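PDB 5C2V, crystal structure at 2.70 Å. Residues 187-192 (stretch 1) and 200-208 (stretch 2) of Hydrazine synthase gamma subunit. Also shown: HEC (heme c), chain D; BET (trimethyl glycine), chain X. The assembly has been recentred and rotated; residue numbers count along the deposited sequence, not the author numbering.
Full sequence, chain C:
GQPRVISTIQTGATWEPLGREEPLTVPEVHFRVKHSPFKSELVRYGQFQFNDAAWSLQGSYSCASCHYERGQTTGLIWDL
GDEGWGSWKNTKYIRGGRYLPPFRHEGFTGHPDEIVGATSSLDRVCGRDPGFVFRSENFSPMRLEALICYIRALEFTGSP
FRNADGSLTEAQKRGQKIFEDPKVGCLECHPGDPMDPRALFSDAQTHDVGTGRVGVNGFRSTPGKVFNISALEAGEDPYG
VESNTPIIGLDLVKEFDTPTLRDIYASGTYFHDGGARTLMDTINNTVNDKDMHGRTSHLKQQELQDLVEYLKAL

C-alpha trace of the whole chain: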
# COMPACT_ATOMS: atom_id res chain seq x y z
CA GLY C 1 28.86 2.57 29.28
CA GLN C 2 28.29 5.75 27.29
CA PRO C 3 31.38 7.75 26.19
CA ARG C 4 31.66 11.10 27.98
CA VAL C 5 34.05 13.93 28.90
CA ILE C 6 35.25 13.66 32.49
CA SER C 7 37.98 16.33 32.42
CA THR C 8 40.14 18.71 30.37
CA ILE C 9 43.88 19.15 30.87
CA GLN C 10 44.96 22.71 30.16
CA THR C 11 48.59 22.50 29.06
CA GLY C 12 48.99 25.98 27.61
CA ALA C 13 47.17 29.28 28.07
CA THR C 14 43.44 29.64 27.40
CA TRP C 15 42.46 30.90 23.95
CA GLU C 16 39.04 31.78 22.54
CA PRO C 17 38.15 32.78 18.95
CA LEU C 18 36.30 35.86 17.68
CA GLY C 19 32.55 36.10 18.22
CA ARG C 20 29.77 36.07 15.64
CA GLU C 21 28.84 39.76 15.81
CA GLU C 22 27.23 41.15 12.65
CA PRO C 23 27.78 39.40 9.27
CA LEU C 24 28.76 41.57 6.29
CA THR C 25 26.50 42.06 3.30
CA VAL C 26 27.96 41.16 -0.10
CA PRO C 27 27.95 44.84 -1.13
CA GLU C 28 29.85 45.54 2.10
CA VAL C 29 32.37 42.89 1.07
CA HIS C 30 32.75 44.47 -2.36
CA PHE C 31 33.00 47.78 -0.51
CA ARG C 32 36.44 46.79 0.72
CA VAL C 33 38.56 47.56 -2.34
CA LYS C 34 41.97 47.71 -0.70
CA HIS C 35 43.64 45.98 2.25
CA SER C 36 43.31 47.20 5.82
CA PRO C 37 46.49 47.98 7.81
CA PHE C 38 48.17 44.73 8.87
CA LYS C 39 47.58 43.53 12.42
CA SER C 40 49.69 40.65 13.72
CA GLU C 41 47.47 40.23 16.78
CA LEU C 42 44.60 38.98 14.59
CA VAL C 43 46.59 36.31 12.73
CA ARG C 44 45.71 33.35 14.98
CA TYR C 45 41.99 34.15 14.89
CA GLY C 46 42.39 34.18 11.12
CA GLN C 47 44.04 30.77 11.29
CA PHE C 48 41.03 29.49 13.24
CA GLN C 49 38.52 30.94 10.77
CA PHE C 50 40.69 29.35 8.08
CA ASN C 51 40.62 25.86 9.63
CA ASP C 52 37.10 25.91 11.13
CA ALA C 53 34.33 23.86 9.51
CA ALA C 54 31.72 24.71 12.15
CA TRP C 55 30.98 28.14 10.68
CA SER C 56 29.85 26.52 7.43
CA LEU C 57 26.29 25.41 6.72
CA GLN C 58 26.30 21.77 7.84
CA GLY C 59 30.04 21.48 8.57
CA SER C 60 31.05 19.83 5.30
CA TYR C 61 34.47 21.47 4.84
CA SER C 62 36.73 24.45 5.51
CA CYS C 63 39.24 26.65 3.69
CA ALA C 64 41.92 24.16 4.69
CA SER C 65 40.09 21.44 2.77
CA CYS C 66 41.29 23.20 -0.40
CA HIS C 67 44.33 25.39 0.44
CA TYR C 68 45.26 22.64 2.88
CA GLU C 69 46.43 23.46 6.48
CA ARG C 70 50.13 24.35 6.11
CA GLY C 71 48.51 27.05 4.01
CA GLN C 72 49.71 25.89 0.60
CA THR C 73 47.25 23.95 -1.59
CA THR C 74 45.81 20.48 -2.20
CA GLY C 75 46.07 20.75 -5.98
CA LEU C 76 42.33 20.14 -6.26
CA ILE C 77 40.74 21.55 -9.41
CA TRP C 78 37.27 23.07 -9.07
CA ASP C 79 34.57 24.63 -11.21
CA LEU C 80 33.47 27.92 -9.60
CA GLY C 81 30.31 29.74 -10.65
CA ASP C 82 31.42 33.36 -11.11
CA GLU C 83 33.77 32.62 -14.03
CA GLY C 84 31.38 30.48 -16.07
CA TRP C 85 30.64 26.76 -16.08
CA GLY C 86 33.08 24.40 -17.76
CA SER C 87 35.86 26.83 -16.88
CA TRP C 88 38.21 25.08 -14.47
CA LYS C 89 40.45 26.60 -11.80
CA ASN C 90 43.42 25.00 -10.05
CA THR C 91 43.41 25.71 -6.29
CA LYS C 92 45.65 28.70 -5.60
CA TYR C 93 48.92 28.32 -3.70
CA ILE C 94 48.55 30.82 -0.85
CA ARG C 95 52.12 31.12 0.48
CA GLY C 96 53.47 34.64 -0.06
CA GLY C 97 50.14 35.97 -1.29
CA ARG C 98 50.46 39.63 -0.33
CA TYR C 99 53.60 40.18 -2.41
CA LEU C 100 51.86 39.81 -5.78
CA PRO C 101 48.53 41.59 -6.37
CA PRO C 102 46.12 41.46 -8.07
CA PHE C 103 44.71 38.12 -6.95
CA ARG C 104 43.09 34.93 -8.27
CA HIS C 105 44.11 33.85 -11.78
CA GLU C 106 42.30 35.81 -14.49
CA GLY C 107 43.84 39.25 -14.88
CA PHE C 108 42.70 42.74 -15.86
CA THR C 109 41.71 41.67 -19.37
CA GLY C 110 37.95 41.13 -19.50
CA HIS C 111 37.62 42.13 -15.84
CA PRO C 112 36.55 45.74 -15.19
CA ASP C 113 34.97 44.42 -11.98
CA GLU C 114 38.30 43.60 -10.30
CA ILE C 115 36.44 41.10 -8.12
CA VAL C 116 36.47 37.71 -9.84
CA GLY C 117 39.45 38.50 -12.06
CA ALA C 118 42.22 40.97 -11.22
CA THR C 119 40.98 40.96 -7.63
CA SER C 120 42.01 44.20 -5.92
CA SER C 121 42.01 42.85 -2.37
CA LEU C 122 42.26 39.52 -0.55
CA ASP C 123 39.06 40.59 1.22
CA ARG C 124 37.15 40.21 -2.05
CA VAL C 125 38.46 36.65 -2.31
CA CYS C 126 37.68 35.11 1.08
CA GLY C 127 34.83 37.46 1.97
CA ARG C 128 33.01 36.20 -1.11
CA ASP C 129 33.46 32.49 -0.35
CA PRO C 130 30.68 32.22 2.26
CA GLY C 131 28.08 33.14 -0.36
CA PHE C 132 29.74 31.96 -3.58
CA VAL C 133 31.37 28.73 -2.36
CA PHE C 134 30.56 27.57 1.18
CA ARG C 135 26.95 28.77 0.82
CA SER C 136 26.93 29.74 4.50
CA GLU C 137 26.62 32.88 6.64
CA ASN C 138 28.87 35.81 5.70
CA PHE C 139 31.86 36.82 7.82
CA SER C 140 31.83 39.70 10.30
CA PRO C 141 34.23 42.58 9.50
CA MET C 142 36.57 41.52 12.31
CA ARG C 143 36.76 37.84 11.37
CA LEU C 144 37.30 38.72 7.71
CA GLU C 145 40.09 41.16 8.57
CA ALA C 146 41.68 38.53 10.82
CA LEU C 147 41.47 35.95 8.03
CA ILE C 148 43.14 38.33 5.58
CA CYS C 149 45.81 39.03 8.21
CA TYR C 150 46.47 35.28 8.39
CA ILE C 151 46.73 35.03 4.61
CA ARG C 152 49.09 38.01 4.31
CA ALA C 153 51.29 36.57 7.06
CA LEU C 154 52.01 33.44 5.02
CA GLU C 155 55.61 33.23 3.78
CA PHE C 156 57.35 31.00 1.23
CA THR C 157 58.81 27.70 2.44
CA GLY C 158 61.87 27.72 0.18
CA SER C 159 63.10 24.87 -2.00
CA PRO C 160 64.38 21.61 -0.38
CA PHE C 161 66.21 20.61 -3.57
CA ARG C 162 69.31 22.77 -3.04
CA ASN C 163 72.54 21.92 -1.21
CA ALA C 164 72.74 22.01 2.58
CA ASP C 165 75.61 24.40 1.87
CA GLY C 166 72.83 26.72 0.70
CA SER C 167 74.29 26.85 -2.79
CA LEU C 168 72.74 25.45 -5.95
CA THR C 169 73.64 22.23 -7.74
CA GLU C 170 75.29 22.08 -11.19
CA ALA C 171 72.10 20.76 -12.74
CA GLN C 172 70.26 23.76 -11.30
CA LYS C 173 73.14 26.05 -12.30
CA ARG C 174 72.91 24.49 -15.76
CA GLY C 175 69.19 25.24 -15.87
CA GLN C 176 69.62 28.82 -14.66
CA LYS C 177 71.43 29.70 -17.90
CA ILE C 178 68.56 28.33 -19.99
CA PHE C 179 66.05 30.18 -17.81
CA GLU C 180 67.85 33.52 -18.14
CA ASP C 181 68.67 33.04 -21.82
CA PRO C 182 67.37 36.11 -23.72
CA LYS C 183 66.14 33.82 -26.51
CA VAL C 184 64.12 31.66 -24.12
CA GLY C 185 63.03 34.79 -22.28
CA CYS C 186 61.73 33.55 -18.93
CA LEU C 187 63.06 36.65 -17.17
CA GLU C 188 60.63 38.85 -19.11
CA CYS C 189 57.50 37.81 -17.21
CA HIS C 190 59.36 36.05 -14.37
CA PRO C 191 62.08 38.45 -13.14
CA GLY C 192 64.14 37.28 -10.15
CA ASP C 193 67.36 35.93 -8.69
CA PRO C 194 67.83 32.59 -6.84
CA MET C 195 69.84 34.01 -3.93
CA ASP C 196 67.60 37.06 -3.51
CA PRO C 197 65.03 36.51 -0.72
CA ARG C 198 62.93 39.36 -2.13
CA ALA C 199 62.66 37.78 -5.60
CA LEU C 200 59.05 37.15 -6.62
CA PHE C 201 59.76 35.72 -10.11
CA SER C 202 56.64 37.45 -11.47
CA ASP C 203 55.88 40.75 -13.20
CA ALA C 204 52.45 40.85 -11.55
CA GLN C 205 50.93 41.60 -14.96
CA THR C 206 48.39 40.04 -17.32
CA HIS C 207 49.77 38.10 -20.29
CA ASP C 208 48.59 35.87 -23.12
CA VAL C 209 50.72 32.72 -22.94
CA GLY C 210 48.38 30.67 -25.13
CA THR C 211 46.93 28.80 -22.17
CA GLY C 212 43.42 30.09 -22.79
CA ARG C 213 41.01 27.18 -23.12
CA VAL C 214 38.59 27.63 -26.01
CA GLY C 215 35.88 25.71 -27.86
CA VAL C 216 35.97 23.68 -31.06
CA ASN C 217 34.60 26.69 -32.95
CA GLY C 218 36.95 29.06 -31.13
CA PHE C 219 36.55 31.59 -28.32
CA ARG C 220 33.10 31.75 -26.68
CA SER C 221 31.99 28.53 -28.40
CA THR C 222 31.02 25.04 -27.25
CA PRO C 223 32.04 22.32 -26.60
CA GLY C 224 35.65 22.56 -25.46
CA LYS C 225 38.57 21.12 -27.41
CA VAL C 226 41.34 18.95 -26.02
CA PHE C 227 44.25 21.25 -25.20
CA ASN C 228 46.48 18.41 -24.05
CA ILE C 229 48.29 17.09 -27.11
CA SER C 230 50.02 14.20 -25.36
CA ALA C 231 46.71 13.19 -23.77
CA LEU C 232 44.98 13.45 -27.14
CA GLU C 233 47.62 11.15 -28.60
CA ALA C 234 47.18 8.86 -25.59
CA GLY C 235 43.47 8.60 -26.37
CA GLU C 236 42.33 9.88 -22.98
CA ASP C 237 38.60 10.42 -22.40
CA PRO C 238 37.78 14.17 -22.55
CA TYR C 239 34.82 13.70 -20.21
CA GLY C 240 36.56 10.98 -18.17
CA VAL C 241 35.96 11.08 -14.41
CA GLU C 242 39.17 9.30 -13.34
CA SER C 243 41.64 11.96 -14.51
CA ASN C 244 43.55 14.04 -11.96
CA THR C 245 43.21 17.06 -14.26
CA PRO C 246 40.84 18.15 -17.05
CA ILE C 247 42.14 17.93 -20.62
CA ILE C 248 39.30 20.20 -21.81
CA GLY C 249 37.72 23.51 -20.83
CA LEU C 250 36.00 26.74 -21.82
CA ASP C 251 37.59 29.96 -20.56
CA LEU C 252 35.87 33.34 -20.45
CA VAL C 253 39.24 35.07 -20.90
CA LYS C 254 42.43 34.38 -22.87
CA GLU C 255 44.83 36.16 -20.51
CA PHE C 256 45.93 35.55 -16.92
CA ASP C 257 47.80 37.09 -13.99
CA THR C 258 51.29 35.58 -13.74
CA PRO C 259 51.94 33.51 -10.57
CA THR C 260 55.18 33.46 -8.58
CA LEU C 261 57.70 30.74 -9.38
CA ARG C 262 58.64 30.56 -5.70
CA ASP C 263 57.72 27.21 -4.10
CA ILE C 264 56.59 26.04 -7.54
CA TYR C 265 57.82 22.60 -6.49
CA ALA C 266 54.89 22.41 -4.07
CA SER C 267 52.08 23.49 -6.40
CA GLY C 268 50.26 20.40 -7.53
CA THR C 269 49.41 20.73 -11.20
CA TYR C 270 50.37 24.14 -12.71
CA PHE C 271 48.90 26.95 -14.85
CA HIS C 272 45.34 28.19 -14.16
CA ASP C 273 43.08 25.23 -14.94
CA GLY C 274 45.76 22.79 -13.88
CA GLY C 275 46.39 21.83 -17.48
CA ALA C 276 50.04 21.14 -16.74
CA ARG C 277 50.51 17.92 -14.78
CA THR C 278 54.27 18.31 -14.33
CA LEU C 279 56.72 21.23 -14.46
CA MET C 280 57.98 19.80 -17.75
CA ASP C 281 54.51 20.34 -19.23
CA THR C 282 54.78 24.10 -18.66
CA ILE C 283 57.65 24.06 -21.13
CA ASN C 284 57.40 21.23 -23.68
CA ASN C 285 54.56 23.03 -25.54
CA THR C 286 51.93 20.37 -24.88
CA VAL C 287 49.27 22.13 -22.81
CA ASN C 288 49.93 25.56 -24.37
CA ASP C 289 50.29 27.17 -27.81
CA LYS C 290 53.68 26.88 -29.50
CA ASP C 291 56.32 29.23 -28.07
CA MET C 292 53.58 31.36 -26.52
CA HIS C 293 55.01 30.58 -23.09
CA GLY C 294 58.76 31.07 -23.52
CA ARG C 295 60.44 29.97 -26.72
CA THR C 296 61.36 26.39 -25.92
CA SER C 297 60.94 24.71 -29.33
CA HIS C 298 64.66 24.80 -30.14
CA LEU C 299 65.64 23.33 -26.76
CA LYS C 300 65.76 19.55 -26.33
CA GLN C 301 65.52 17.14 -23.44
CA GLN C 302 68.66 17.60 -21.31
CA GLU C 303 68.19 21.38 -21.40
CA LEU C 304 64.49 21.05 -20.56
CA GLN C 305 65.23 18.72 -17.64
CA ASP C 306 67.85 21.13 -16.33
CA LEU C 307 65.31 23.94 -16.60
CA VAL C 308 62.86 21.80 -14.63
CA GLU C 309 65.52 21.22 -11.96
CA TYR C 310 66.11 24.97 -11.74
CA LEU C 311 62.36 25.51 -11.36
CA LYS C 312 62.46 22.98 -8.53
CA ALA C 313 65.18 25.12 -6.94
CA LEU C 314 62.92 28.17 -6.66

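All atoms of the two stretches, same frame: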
# COMPACT_ATOMS: atom_id res chain seq x y z
N LEU C 187 62.87 35.50 -18.04
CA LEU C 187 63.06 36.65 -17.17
C LEU C 187 62.10 37.80 -17.48
O LEU C 187 61.89 38.68 -16.65
CB LEU C 187 64.50 37.17 -17.28
CG LEU C 187 65.58 36.34 -16.58
CD1 LEU C 187 66.94 36.98 -16.80
CD2 LEU C 187 65.27 36.20 -15.10
N GLU C 188 61.53 37.78 -18.68
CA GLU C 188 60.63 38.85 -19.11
C GLU C 188 59.41 38.94 -18.20
O GLU C 188 59.14 39.99 -17.61
CB GLU C 188 60.22 38.64 -20.57
CG GLU C 188 61.39 38.33 -21.49
CD GLU C 188 61.00 38.26 -22.95
OE1 GLU C 188 61.46 39.13 -23.73
OE2 GLU C 188 60.23 37.35 -23.33
N CYS C 189 58.66 37.85 -18.09
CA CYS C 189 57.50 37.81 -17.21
C CYS C 189 57.80 37.23 -15.82
O CYS C 189 56.98 37.33 -14.91
CB CYS C 189 56.37 37.01 -17.85
SG CYS C 189 55.87 37.60 -19.49
N HIS C 190 58.98 36.64 -15.66
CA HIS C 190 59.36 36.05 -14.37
C HIS C 190 60.71 36.55 -13.87
O HIS C 190 61.66 35.77 -13.74
CB HIS C 190 59.40 34.52 -14.47
CG HIS C 190 58.06 33.88 -14.71
ND1 HIS C 190 57.08 33.84 -13.75
CD2 HIS C 190 57.55 33.24 -15.79
CE1 HIS C 190 56.01 33.22 -14.22
NE2 HIS C 190 56.28 32.84 -15.46
N PRO C 191 60.81 37.86 -13.59
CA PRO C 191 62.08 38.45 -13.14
C PRO C 191 62.45 38.04 -11.71
O PRO C 191 61.60 38.11 -10.83
CB PRO C 191 61.83 39.96 -13.23
CG PRO C 191 60.35 40.12 -13.58
CD PRO C 191 59.70 38.80 -13.40
N GLY C 192 63.70 37.66 -11.49
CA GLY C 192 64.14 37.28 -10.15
C GLY C 192 65.51 36.63 -10.10
O GLY C 192 66.05 36.22 -11.12
N LEU C 200 60.39 37.71 -6.46
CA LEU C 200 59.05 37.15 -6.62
C LEU C 200 58.84 36.35 -7.91
O LEU C 200 57.81 35.71 -8.08
CB LEU C 200 58.02 38.29 -6.56
CG LEU C 200 58.25 39.30 -5.44
CD1 LEU C 200 57.27 40.46 -5.54
CD2 LEU C 200 58.14 38.61 -4.08
N PHE C 201 59.83 36.39 -8.80
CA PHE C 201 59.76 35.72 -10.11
C PHE C 201 58.43 35.92 -10.85
O PHE C 201 57.94 35.00 -11.51
CB PHE C 201 60.05 34.23 -9.95
CG PHE C 201 61.49 33.92 -9.65
CD1 PHE C 201 62.39 33.73 -10.68
CD2 PHE C 201 61.94 33.82 -8.35
CE1 PHE C 201 63.72 33.44 -10.42
CE2 PHE C 201 63.26 33.54 -8.08
CZ PHE C 201 64.15 33.35 -9.11
N SER C 202 57.86 37.11 -10.74
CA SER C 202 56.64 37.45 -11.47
C SER C 202 56.57 38.95 -11.72
O SER C 202 57.01 39.75 -10.90
CB SER C 202 55.40 36.99 -10.69
OG SER C 202 54.21 37.41 -11.33
N ASP C 203 56.01 39.34 -12.86
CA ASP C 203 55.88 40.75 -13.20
C ASP C 203 54.58 41.34 -12.65
O ASP C 203 54.35 42.55 -12.75
CB ASP C 203 55.96 40.97 -14.72
CG ASP C 203 54.94 40.13 -15.49
OD1 ASP C 203 53.99 39.61 -14.88
OD2 ASP C 203 55.11 39.99 -16.72
N ALA C 204 53.75 40.47 -12.08
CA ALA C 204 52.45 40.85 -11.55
C ALA C 204 51.57 41.51 -12.61
O ALA C 204 50.80 42.42 -12.31
CB ALA C 204 52.60 41.76 -10.34
N GLN C 205 51.71 41.06 -13.85
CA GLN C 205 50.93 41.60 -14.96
C GLN C 205 50.05 40.54 -15.60
O GLN C 205 50.06 39.38 -15.19
CB GLN C 205 51.86 42.22 -16.01
CG GLN C 205 52.72 43.36 -15.50
CD GLN C 205 53.60 43.95 -16.58
OE1 GLN C 205 53.34 43.78 -17.77
NE2 GLN C 205 54.65 44.66 -16.17
N THR C 206 49.29 40.95 -16.61
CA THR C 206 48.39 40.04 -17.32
C THR C 206 48.91 39.75 -18.72
O THR C 206 49.06 40.67 -19.53
CB THR C 206 46.97 40.62 -17.40
OG1 THR C 206 46.48 40.89 -16.08
CG2 THR C 206 46.04 39.64 -18.09
N HIS C 207 49.19 38.48 -19.01
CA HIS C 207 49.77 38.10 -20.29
C HIS C 207 48.96 37.03 -21.02
O HIS C 207 48.19 36.29 -20.41
CB HIS C 207 51.20 37.58 -20.08
CG HIS C 207 52.17 38.63 -19.63
ND1 HIS C 207 52.66 39.59 -20.48
CD2 HIS C 207 52.73 38.87 -18.42
CE1 HIS C 207 53.49 40.38 -19.82
NE2 HIS C 207 53.55 39.96 -18.56
N ASP C 208 49.14 36.96 -22.34
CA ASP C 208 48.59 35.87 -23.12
C ASP C 208 49.71 34.89 -23.44
O ASP C 208 50.55 35.15 -24.30
CB ASP C 208 47.94 36.40 -24.40
CG ASP C 208 47.16 35.33 -25.16
OD1 ASP C 208 47.49 34.13 -25.05
OD2 ASP C 208 46.22 35.70 -25.89
FE HEC D . 55.60 31.59 -17.10
CHA HEC D . 52.86 30.38 -15.41
CHB HEC D . 57.52 29.07 -15.82
CHC HEC D . 58.11 32.36 -19.34
CHD HEC D . 53.85 34.33 -18.13
NA HEC D . 55.25 30.00 -15.86
C1A HEC D . 54.06 29.71 -15.23
C2A HEC D . 54.28 28.58 -14.35
C3A HEC D . 55.56 28.22 -14.46
C4A HEC D . 56.20 29.10 -15.41
CMA HEC D . 56.25 27.06 -13.70
CAA HEC D . 53.23 27.92 -13.44
CBA HEC D . 52.84 28.88 -12.32
CGA HEC D . 51.65 28.34 -11.57
O1A HEC D . 51.37 28.84 -10.45
O2A HEC D . 51.00 27.40 -12.08
NB HEC D . 57.51 30.90 -17.46
C1B HEC D . 58.04 29.74 -16.90
C2B HEC D . 59.20 29.37 -17.67
C3B HEC D . 59.37 30.28 -18.64
C4B HEC D . 58.30 31.26 -18.53
CMB HEC D . 60.10 28.14 -17.39
CAB HEC D . 60.49 30.31 -19.71
CBB HEC D . 60.28 29.16 -20.73
NC HEC D . 55.92 33.07 -18.48
C1C HEC D . 57.02 33.20 -19.31
C2C HEC D . 56.78 34.32 -20.20
C3C HEC D . 55.66 34.93 -19.79
C4C HEC D . 55.06 34.11 -18.75
CMC HEC D . 57.82 34.90 -21.18
CAC HEC D . 55.03 36.21 -20.39
CBC HEC D . 54.53 35.94 -21.83
ND HEC D . 53.66 32.29 -16.76
C1D HEC D . 53.13 33.38 -17.44
C2D HEC D . 51.69 33.36 -17.29
C3D HEC D . 51.38 32.12 -16.44
C4D HEC D . 52.67 31.52 -16.16
CMD HEC D . 50.67 34.38 -17.87
CAD HEC D . 50.00 31.61 -15.97
CBD HEC D . 49.21 31.15 -17.19
CGD HEC D . 48.00 30.37 -16.74
O1D HEC D . 47.26 29.86 -17.62
O2D HEC D . 47.79 30.25 -15.51
N BET X . 52.68 39.30 -26.07
CA BET X . 52.00 38.42 -25.03
C BET X . 51.39 39.33 -23.83
O BET X . 52.24 39.76 -23.01
OXT BET X . 50.14 39.47 -23.88
C1 BET X . 51.90 40.59 -26.28
C2 BET X . 52.76 38.57 -27.41
C3 BET X . 54.07 39.71 -25.60

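The contact is organised around a heme c that stretch 1 holds by two adjacent residues. C189 SG is covalently bonded to HEC CAC at 1.9 Å, and H190 NE2 binds the iron, HEC FE, at 2.2 Å, with another iron ligand coming from elsewhere in the structure. These bonds fix the two side chains, and stretch 2 supplies groups that suit their positions.

The first rule is that a ligand histidine has a second nitrogen to satisfy. H190 ND1 donates to F201 O at 2.7 Å and 156°, and the oxygen lies at the edge of the imidazole near its plane, where the ND1 hydrogen points. With NE2 on the metal and ND1 on a backbone carbonyl, the ring is restrained at both nitrogens. F201 holds phi/psi of 45/37, a left-handed conformation uncommon for a residue with a side chain.

The one backbone-to-backbone hydrogen bond across the contact is weak: D203 N donates to C189 O at 3.0 Å, with an angle of only 125°. The same carbonyl also receives a CA-H...O contact from S202 CA, 3.5 Å from C189 O, so one acceptor serves two successive residues of stretch 2. A further CA-H...O contact brings F201 CA to 3.1 Å from P191 O, with an angle of 138° at the hydrogen.

Packing on rings makes up the third group. F201 has the largest area covered by the opposing stretch, and G192 CA sits over one face of its ring, 4.0 Å from the centroid and 14° off the normal. Glycine fits here because the place is tight: an ideal CB on G192 would point toward stretch 2 and lie 2.9 Å from F201 CG, a clash. On H207, the sulfur of the heme-linked cysteine takes the face, with C189 SG 3.5 Å from the ring centroid and 13° off the normal.

The H207 ring is held from within stretch 2 and by a ligand. H207 NE2 donates to D203 OD2 at 2.4 Å, very short for a hydrogen bond, while H207 ND1 donates to BET O at 2.6 Å and 173°. Both ring nitrogens are thus engaged, leaving a face for the sulfur. D203 joins several of these elements: its OD2 approaches C189 CB to 3.4 Å, and its OD1 accepts from Q205 N at 2.9 Å, tying the turn to the same carboxylate that orients the histidine.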